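Local coordinates for gamma-glutamyl-gamma-aminobutyraldehyde dehydrogenase (Burkholderia cenocepacia, PDB 4LIH), which probably oxidises aldehydes such as gamma-glutamyl-gamma-aminobutyraldehyde to the corresponding acids, using NAD(P)+ as the electron acceptor, at residues 11-19 / 338-346; 138-146 / 484-492. All coordinates share one frame; numbering follows the deposited sequence.

Contact 1 (11-19 / 338-346)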
loop_
_atom_site.group_PDB
_atom_site.type_symbol
_atom_site.label_atom_id
_atom_site.label_comp_id
_atom_site.label_asym_id
_atom_site.label_seq_id
_atom_site.Cartn_x
_atom_site.Cartn_y
_atom_site.Cartn_z
ATOM N N LYS A 11 -27.292 11.112 -30.810
ATOM C CA LYS A 11 -27.584 9.677 -31.176
ATOM C C LYS A 11 -27.952 9.527 -32.661
ATOM O O LYS A 11 -28.935 10.102 -33.117
ATOM C CB LYS A 11 -28.711 9.095 -30.306
ATOM N N LEU A 12 -27.150 8.762 -33.409
ATOM C CA LEU A 12 -27.464 8.399 -34.809
ATOM C C LEU A 12 -28.692 7.469 -34.857
ATOM O O LEU A 12 -28.956 6.743 -33.894
ATOM C CB LEU A 12 -26.262 7.697 -35.478
ATOM C CG LEU A 12 -25.088 8.528 -35.987
ATOM C CD1 LEU A 12 -24.369 9.236 -34.853
ATOM C CD2 LEU A 12 -24.118 7.671 -36.787
ATOM N N THR A 13 -29.423 7.503 -35.971
ATOM C CA THR A 13 -30.640 6.702 -36.186
ATOM C C THR A 13 -30.298 5.395 -36.888
ATOM O O THR A 13 -29.184 5.215 -37.366
ATOM C CB THR A 13 -31.642 7.396 -37.131
ATOM O OG1 THR A 13 -31.077 7.470 -38.450
ATOM C CG2 THR A 13 -32.013 8.763 -36.654
ATOM N N LEU A 14 -31.284 4.516 -36.996
ATOM C CA LEU A 14 -31.104 3.243 -37.664
ATOM C C LEU A 14 -30.642 3.463 -39.082
ATOM O O LEU A 14 -29.703 2.809 -39.540
ATOM C CB LEU A 14 -32.410 2.442 -37.638
ATOM C CG LEU A 14 -32.588 1.264 -38.586
ATOM C CD1 LEU A 14 -31.582 0.160 -38.268
ATOM C CD2 LEU A 14 -34.027 0.758 -38.522
ATOM N N ALA A 15 -31.319 4.392 -39.777
ATOM C CA ALA A 15 -30.991 4.740 -41.162
ATOM C C ALA A 15 -29.551 5.236 -41.297
ATOM O O ALA A 15 -28.865 4.905 -42.266
ATOM C CB ALA A 15 -31.983 5.796 -41.695
ATOM N N ASP A 16 -29.106 6.022 -40.318
ATOM C CA ASP A 16 -27.726 6.543 -40.289
ATOM C C ASP A 16 -26.726 5.389 -40.204
ATOM O O ASP A 16 -25.748 5.358 -40.942
ATOM C CB ASP A 16 -27.479 7.473 -39.094
ATOM C CG ASP A 16 -28.199 8.814 -39.207
ATOM O OD1 ASP A 16 -28.753 9.146 -40.285
ATOM O OD2 ASP A 16 -28.203 9.521 -38.187
ATOM N N TRP A 17 -26.992 4.432 -39.317
ATOM C CA TRP A 17 -26.096 3.279 -39.158
ATOM C C TRP A 17 -26.086 2.401 -40.399
ATOM O O TRP A 17 -25.018 1.934 -40.812
ATOM C CB TRP A 17 -26.445 2.464 -37.907
ATOM C CG TRP A 17 -26.130 3.196 -36.632
ATOM C CD1 TRP A 17 -27.017 3.625 -35.697
ATOM C CD2 TRP A 17 -24.829 3.599 -36.172
ATOM N NE1 TRP A 17 -26.361 4.267 -34.684
ATOM C CE2 TRP A 17 -25.015 4.274 -34.948
ATOM C CE3 TRP A 17 -23.530 3.440 -36.670
ATOM C CZ2 TRP A 17 -23.937 4.797 -34.198
ATOM C CZ3 TRP A 17 -22.452 3.969 -35.927
ATOM C CH2 TRP A 17 -22.674 4.627 -34.695
ATOM N N GLN A 18 -27.254 2.182 -40.991
ATOM C CA GLN A 18 -27.349 1.413 -42.233
ATOM C C GLN A 18 -26.554 2.068 -43.358
ATOM O O GLN A 18 -25.849 1.387 -44.086
ATOM C CB GLN A 18 -28.811 1.250 -42.668
ATOM C CG GLN A 18 -29.612 0.317 -41.770
ATOM C CD GLN A 18 -31.096 0.314 -42.085
ATOM O OE1 GLN A 18 -31.702 1.360 -42.312
ATOM N NE2 GLN A 18 -31.687 -0.873 -42.105
ATOM N N HIS A 19 -26.645 3.389 -43.480
ATOM C CA HIS A 19 -25.861 4.106 -44.480
ATOM C C HIS A 19 -24.343 4.039 -44.241
ATOM O O HIS A 19 -23.583 3.810 -45.162
ATOM C CB HIS A 19 -26.291 5.562 -44.566
ATOM C CG HIS A 19 -25.746 6.258 -45.772
ATOM N ND1 HIS A 19 -24.683 7.135 -45.710
ATOM C CD2 HIS A 19 -26.082 6.165 -47.080
ATOM C CE1 HIS A 19 -24.407 7.575 -46.925
ATOM N NE2 HIS A 19 -25.235 6.993 -47.777
ATOM N N PRO A 338 -35.946 -9.608 -29.422
ATOM C CA PRO A 338 -34.816 -9.415 -30.371
ATOM C C PRO A 338 -35.155 -8.479 -31.485
ATOM O O PRO A 338 -36.323 -8.339 -31.834
ATOM C CB PRO A 338 -34.576 -10.805 -30.950
ATOM C CG PRO A 338 -35.174 -11.740 -29.968
ATOM C CD PRO A 338 -36.345 -11.015 -29.353
ATOM N N GLY A 339 -34.156 -7.806 -32.027
ATOM C CA GLY A 339 -34.372 -6.930 -33.177
ATOM C C GLY A 339 -33.046 -6.701 -33.853
ATOM O O GLY A 339 -32.015 -7.248 -33.415
ATOM N N ASN A 340 -33.074 -5.895 -34.912
ATOM C CA ASN A 340 -31.874 -5.526 -35.670
ATOM C C ASN A 340 -30.923 -4.752 -34.758
ATOM O O ASN A 340 -31.264 -3.664 -34.278
ATOM C CB ASN A 340 -32.240 -4.670 -36.900
ATOM C CG ASN A 340 -31.067 -4.468 -37.864
ATOM O OD1 ASN A 340 -29.904 -4.573 -37.495
ATOM N ND2 ASN A 340 -31.387 -4.182 -39.134
ATOM N N PRO A 341 -29.704 -5.275 -34.553
ATOM C CA PRO A 341 -28.842 -4.510 -33.647
ATOM C C PRO A 341 -28.340 -3.178 -34.217
ATOM O O PRO A 341 -27.855 -2.373 -33.444
ATOM C CB PRO A 341 -27.688 -5.461 -33.360
ATOM C CG PRO A 341 -27.663 -6.398 -34.479
ATOM C CD PRO A 341 -29.063 -6.532 -34.983
ATOM N N LEU A 342 -28.525 -2.927 -35.526
ATOM C CA LEU A 342 -28.231 -1.628 -36.115
ATOM C C LEU A 342 -29.217 -0.535 -35.701
ATOM O O LEU A 342 -28.946 0.656 -35.937
ATOM C CB LEU A 342 -28.164 -1.706 -37.646
ATOM C CG LEU A 342 -26.950 -2.452 -38.206
ATOM C CD1 LEU A 342 -27.062 -2.616 -39.714
ATOM C CD2 LEU A 342 -25.656 -1.743 -37.823
ATOM N N ASP A 343 -30.327 -0.951 -35.067
ATOM C CA ASP A 343 -31.366 -0.050 -34.588
ATOM C C ASP A 343 -31.068 0.361 -33.146
ATOM O O ASP A 343 -31.013 -0.499 -32.247
ATOM C CB ASP A 343 -32.724 -0.765 -34.664
ATOM C CG ASP A 343 -33.906 0.127 -34.268
ATOM O OD1 ASP A 343 -33.759 1.091 -33.475
ATOM O OD2 ASP A 343 -35.002 -0.208 -34.742
ATOM N N PRO A 344 -30.887 1.665 -32.908
ATOM C CA PRO A 344 -30.519 2.123 -31.555
ATOM C C PRO A 344 -31.529 1.887 -30.453
ATOM O O PRO A 344 -31.161 2.037 -29.299
ATOM C CB PRO A 344 -30.262 3.638 -31.712
ATOM C CG PRO A 344 -30.314 3.929 -33.158
ATOM C CD PRO A 344 -30.823 2.741 -33.917
ATOM N N SER A 345 -32.772 1.534 -30.778
ATOM C CA SER A 345 -33.764 1.286 -29.746
ATOM C C SER A 345 -33.742 -0.154 -29.293
ATOM O O SER A 345 -34.478 -0.501 -28.377
ATOM C CB SER A 345 -35.183 1.606 -30.244
ATOM O OG SER A 345 -35.578 0.743 -31.306
ATOM N N VAL A 346 -32.952 -1.013 -29.952
ATOM C CA VAL A 346 -32.988 -2.462 -29.655
ATOM C C VAL A 346 -32.069 -2.850 -28.496
ATOM O O VAL A 346 -30.890 -2.472 -28.467
ATOM C CB VAL A 346 -32.652 -3.304 -30.904
ATOM C CG1 VAL A 346 -32.353 -4.747 -30.541
ATOM C CG2 VAL A 346 -33.811 -3.260 -31.898
HETATM O O HOH W 1 -29.746 -3.554 -41.814
#
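Leu14 turns its CG anti to the backbone N (chi1 163°), which carries CD1 over the backbone between Leu342 and Asp343, while Trp17, its CG anti to the carbonyl carbon (chi1 -69°), brings its indole beside the same peptide. The setting is the capped start of the N-terminal helix 14-23 against a loop of two type I beta turns, Asn340-Asp343 and Asp343-Val346. Leu14 CD1 sits 3.9 Å from Leu342 CB, and its other branch, CD2, approaches the Asp343 carboxylate. Pro344 packs alongside the helix start: its CD lies 4.1 Å from Leu14 CB, and its CG meets the Trp17 ring at the edge, 4.2 Å from CD1.

Each segment is held by bonds of its own. Thr13 and Asp16 form a capping box, in which Asp16 N gives a bond to Thr13 OG1 and Thr13 N meets Asp16 OD2 from above the carboxylate plane. Across from it, Asn340 and Asp343 each close an Asx turn; Asp343 OD1 receives both N and OG of Ser345 on one face of its carboxylate. Leu111 of helix 106-117 touches both Trp17 and Leu342.

Polar linkage is slight: one water accepts from Asn340 ND2 and, weakly, from Gln18 NE2. Leu342 O, buried here without a hydrogen-bonding partner, lies 3.5 Å from Trp17 CD1.

Contact 2 (138-146 / 484-492)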
loop_
_atom_site.group_PDB
_atom_site.type_symbol
_atom_site.label_atom_id
_atom_site.label_comp_id
_atom_site.label_asym_id
_atom_site.label_seq_id
_atom_site.Cartn_x
_atom_site.Cartn_y
_atom_site.Cartn_z
ATOM N N TRP A 138 -6.958 4.217 -17.997
ATOM C CA TRP A 138 -6.788 4.021 -16.542
ATOM C C TRP A 138 -5.435 3.367 -16.294
ATOM O O TRP A 138 -4.660 3.817 -15.462
ATOM C CB TRP A 138 -7.923 3.164 -16.008
ATOM C CG TRP A 138 -8.095 3.127 -14.524
ATOM C CD1 TRP A 138 -8.900 3.930 -13.776
ATOM C CD2 TRP A 138 -7.483 2.218 -13.620
ATOM N NE1 TRP A 138 -8.803 3.600 -12.433
ATOM C CE2 TRP A 138 -7.971 2.524 -12.311
ATOM C CE3 TRP A 138 -6.550 1.195 -13.770
ATOM C CZ2 TRP A 138 -7.546 1.842 -11.162
ATOM C CZ3 TRP A 138 -6.154 0.470 -12.614
ATOM C CH2 TRP A 138 -6.671 0.820 -11.324
ATOM N N PHE A 139 -5.090 2.351 -17.080
ATOM C CA PHE A 139 -3.777 1.750 -16.864
ATOM C C PHE A 139 -2.642 2.707 -17.243
ATOM O O PHE A 139 -1.612 2.714 -16.587
ATOM C CB PHE A 139 -3.652 0.363 -17.501
ATOM C CG PHE A 139 -4.394 -0.708 -16.721
ATOM C CD1 PHE A 139 -3.878 -1.186 -15.494
ATOM C CD2 PHE A 139 -5.658 -1.116 -17.124
ATOM C CE1 PHE A 139 -4.558 -2.166 -14.753
ATOM C CE2 PHE A 139 -6.343 -2.057 -16.377
ATOM C CZ PHE A 139 -5.802 -2.574 -15.210
ATOM N N ALA A 140 -2.870 3.544 -18.261
ATOM C CA ALA A 140 -1.918 4.558 -18.654
ATOM C C ALA A 140 -1.710 5.498 -17.486
ATOM O O ALA A 140 -0.572 5.824 -17.099
ATOM C CB ALA A 140 -2.436 5.347 -19.847
ATOM N N GLU A 141 -2.819 5.931 -16.908
ATOM C CA GLU A 141 -2.776 6.909 -15.812
ATOM C C GLU A 141 -2.205 6.301 -14.523
ATOM O O GLU A 141 -1.789 7.017 -13.638
ATOM C CB GLU A 141 -4.190 7.414 -15.529
ATOM C CG GLU A 141 -4.749 8.383 -16.553
ATOM C CD GLU A 141 -6.218 8.736 -16.294
ATOM O OE1 GLU A 141 -6.881 8.041 -15.515
ATOM O OE2 GLU A 141 -6.729 9.737 -16.835
ATOM N N ALA A 142 -2.233 4.982 -14.399
ATOM C CA ALA A 142 -1.661 4.316 -13.213
ATOM C C ALA A 142 -0.141 4.120 -13.269
ATOM O O ALA A 142 0.479 3.954 -12.214
ATOM C CB ALA A 142 -2.345 2.990 -13.017
ATOM N N ILE A 143 0.443 4.141 -14.469
ATOM C CA ILE A 143 1.855 3.798 -14.702
ATOM C C ILE A 143 2.808 4.572 -13.832
ATOM O O ILE A 143 3.885 4.043 -13.426
ATOM C CB ILE A 143 2.337 4.100 -16.174
ATOM C CG1 ILE A 143 1.764 3.123 -17.188
ATOM C CG2 ILE A 143 3.859 3.953 -16.299
ATOM C CD1 ILE A 143 2.002 3.594 -18.624
ATOM N N ASP A 144 2.480 5.839 -13.600
ATOM C CA ASP A 144 3.409 6.754 -12.875
ATOM C C ASP A 144 2.924 7.119 -11.492
ATOM O O ASP A 144 3.372 8.125 -10.941
ATOM C CB ASP A 144 3.772 7.984 -13.738
ATOM C CG ASP A 144 2.596 8.913 -14.034
ATOM O OD1 ASP A 144 1.441 8.507 -13.888
ATOM O OD2 ASP A 144 2.840 10.100 -14.412
ATOM N N LYS A 145 2.022 6.281 -10.910
ATOM C CA LYS A 145 1.466 6.537 -9.581
ATOM C C LYS A 145 1.858 5.480 -8.527
ATOM O O LYS A 145 1.769 5.728 -7.308
ATOM C CB LYS A 145 -0.075 6.613 -9.608
ATOM C CG LYS A 145 -0.716 7.520 -10.660
ATOM C CD LYS A 145 -0.342 8.945 -10.482
ATOM C CE LYS A 145 -1.036 9.885 -11.461
ATOM N NZ LYS A 145 -0.774 9.514 -12.862
ATOM N N VAL A 146 2.241 4.319 -8.993
ATOM C CA VAL A 146 2.539 3.223 -8.112
ATOM C C VAL A 146 3.869 2.591 -8.442
ATOM O O VAL A 146 4.255 2.411 -9.602
ATOM C CB VAL A 146 1.434 2.159 -8.145
ATOM C CG1 VAL A 146 0.120 2.776 -7.694
ATOM C CG2 VAL A 146 1.340 1.507 -9.487
ATOM N N ASP A 484 -8.680 -9.573 -14.040
ATOM C CA ASP A 484 -8.704 -8.428 -14.910
ATOM C C ASP A 484 -9.227 -7.178 -14.195
ATOM O O ASP A 484 -9.886 -7.283 -13.135
ATOM C CB ASP A 484 -9.548 -8.761 -16.153
ATOM C CG ASP A 484 -8.845 -9.721 -17.156
ATOM O OD1 ASP A 484 -7.653 -10.084 -17.047
ATOM O OD2 ASP A 484 -9.545 -10.137 -18.124
ATOM N N LYS A 485 -8.892 -5.992 -14.757
ATOM C CA LYS A 485 -9.139 -4.712 -14.106
ATOM C C LYS A 485 -8.324 -4.574 -12.786
ATOM O O LYS A 485 -7.836 -5.579 -12.225
ATOM C CB LYS A 485 -10.642 -4.478 -13.842
ATOM C CG LYS A 485 -11.580 -4.747 -15.025
ATOM C CD LYS A 485 -12.935 -4.036 -14.867
ATOM C CE LYS A 485 -13.747 -4.539 -13.698
ATOM N NZ LYS A 485 -14.987 -3.754 -13.563
ATOM N N SER A 486 -8.179 -3.340 -12.320
ATOM C CA SER A 486 -7.511 -2.954 -11.082
ATOM C C SER A 486 -6.032 -3.137 -11.245
ATOM O O SER A 486 -5.575 -3.732 -12.237
ATOM C CB SER A 486 -7.980 -3.793 -9.889
ATOM O OG SER A 486 -7.289 -5.018 -9.793
ATOM N N LEU A 487 -5.290 -2.637 -10.272
ATOM C CA LEU A 487 -3.829 -2.739 -10.295
ATOM C C LEU A 487 -3.385 -4.187 -10.247
ATOM O O LEU A 487 -2.322 -4.511 -10.753
ATOM C CB LEU A 487 -3.176 -1.970 -9.154
ATOM C CG LEU A 487 -3.385 -0.458 -9.224
ATOM C CD1 LEU A 487 -2.823 0.116 -7.928
ATOM C CD2 LEU A 487 -2.687 0.119 -10.415
ATOM N N HIS A 488 -4.234 -5.041 -9.674
ATOM C CA HIS A 488 -3.990 -6.480 -9.559
ATOM C C HIS A 488 -3.893 -7.149 -10.925
ATOM O O HIS A 488 -3.311 -8.185 -11.032
ATOM C CB HIS A 488 -5.121 -7.152 -8.764
ATOM C CG HIS A 488 -5.184 -6.681 -7.349
ATOM N ND1 HIS A 488 -4.236 -7.021 -6.419
ATOM C CD2 HIS A 488 -5.999 -5.792 -6.742
ATOM C CE1 HIS A 488 -4.490 -6.393 -5.283
ATOM N NE2 HIS A 488 -5.541 -5.622 -5.463
ATOM N N ALA A 489 -4.458 -6.534 -11.948
ATOM C CA ALA A 489 -4.323 -7.043 -13.334
ATOM C C ALA A 489 -2.857 -7.071 -13.794
ATOM O O ALA A 489 -2.455 -7.942 -14.571
ATOM C CB ALA A 489 -5.185 -6.228 -14.285
ATOM N N LEU A 490 -2.061 -6.131 -13.295
ATOM C CA LEU A 490 -0.654 -5.980 -13.709
ATOM C C LEU A 490 0.247 -7.129 -13.238
ATOM O O LEU A 490 1.301 -7.392 -13.823
ATOM C CB LEU A 490 -0.090 -4.650 -13.197
ATOM C CG LEU A 490 -0.809 -3.436 -13.778
ATOM C CD1 LEU A 490 -0.666 -2.222 -12.887
ATOM C CD2 LEU A 490 -0.316 -3.140 -15.187
ATOM N N GLU A 491 -0.171 -7.822 -12.195
ATOM C CA GLU A 491 0.602 -8.942 -11.653
ATOM C C GLU A 491 0.713 -10.062 -12.688
ATOM O O GLU A 491 1.701 -10.810 -12.718
ATOM C CB GLU A 491 -0.016 -9.456 -10.340
ATOM C CG GLU A 491 -0.501 -8.360 -9.360
ATOM C CD GLU A 491 -1.263 -8.896 -8.124
ATOM O OE1 GLU A 491 -1.459 -10.114 -8.010
ATOM O OE2 GLU A 491 -1.695 -8.108 -7.243
ATOM N N LYS A 492 -0.275 -10.160 -13.568
ATOM C CA LYS A 492 -0.277 -11.206 -14.590
ATOM C C LYS A 492 0.783 -10.995 -15.659
ATOM O O LYS A 492 1.115 -11.934 -16.374
ATOM C CB LYS A 492 -1.654 -11.293 -15.251
ATOM C CG LYS A 492 -2.787 -11.464 -14.266
ATOM C CD LYS A 492 -4.066 -11.870 -14.943
ATOM C CE LYS A 492 -4.430 -10.949 -16.108
ATOM N NZ LYS A 492 -4.451 -9.534 -15.693
#
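Aromatic packing comes first: the Phe139 ring presents its edge to the backbone of Ser486, with CE1 3.1 Å from Ser486 O and that oxygen in the ring plane, a short C-H...O approach. The ring is placed there by a first torsion that sets CG anti to the carbonyl carbon (chi1 -75°). Trp138, whose CG is instead anti to the backbone N (chi1 -166°), lays its CE3 3.8 Å above the centre of the Phe139 ring, and its own edge, at CH2, faces Leu487 N at 3.9 Å.

Aliphatic contacts add to those of the rings. Leu487 divides its branches: CD2 meets Ala142 CB at 3.9 Å, whereas CD1 lies 4.0 Å from Val146 CG1. Ala489 CB packs 3.8 Å from Phe139 CZ, and Leu490 and Phe139 run antiparallel alongside each other, with Leu490 CD2 4.1 Å from Phe139 CD1. The C-terminal end of helix 121-142 thus meets the segment leading to strand 494-502, which joins the sheet containing strand 157-172 in this aldehyde dehydrogenase fold.

Polar bonds run within each segment or to other parts of the assembly. Lys145 NZ bonds Glu141 O in the carbonyl plane and makes a salt bridge with Asp144 OD1; Glu141 OE1 of the second subunit forms a further salt bridge with Lys145 NZ. Trp138 NE1 donates to Asp144 O of that subunit, which helps to fix the indole's orientation. The Lys485 side chain lies about 8 Å from that of Glu274, the predicted active-site residue, and Asp484 N makes a weak hydrogen bond to Glu274 OE1. Lys485 NZ bonds Asp468 O, and Asp484 OD2 forms a salt bridge with Lys185. Ser486 OG donates to Lys485 O.

How the contacts relate
Contact 1 is partly buried and peripheral, with its centre about 24 Å from that of the chain, against about 17 Å for the buried contact 2. Their centres are about 36 Å apart and their nearest atoms about 22 Å, so they do not touch. Helix 121-142 connects them: Ile121 and Thr125 at its start touch Trp17 of contact 1, whereas its other end supplies contact 2. Both interfaces are apolar across the segments, but contact 1 adds a water link and involves a single chain, while contact 2 is built round two packed rings, Trp138 and Phe139, where contact 1 has one indole, and lies at subunit interfaces, with intersubunit salt bridges and hydrogen bonds nearby.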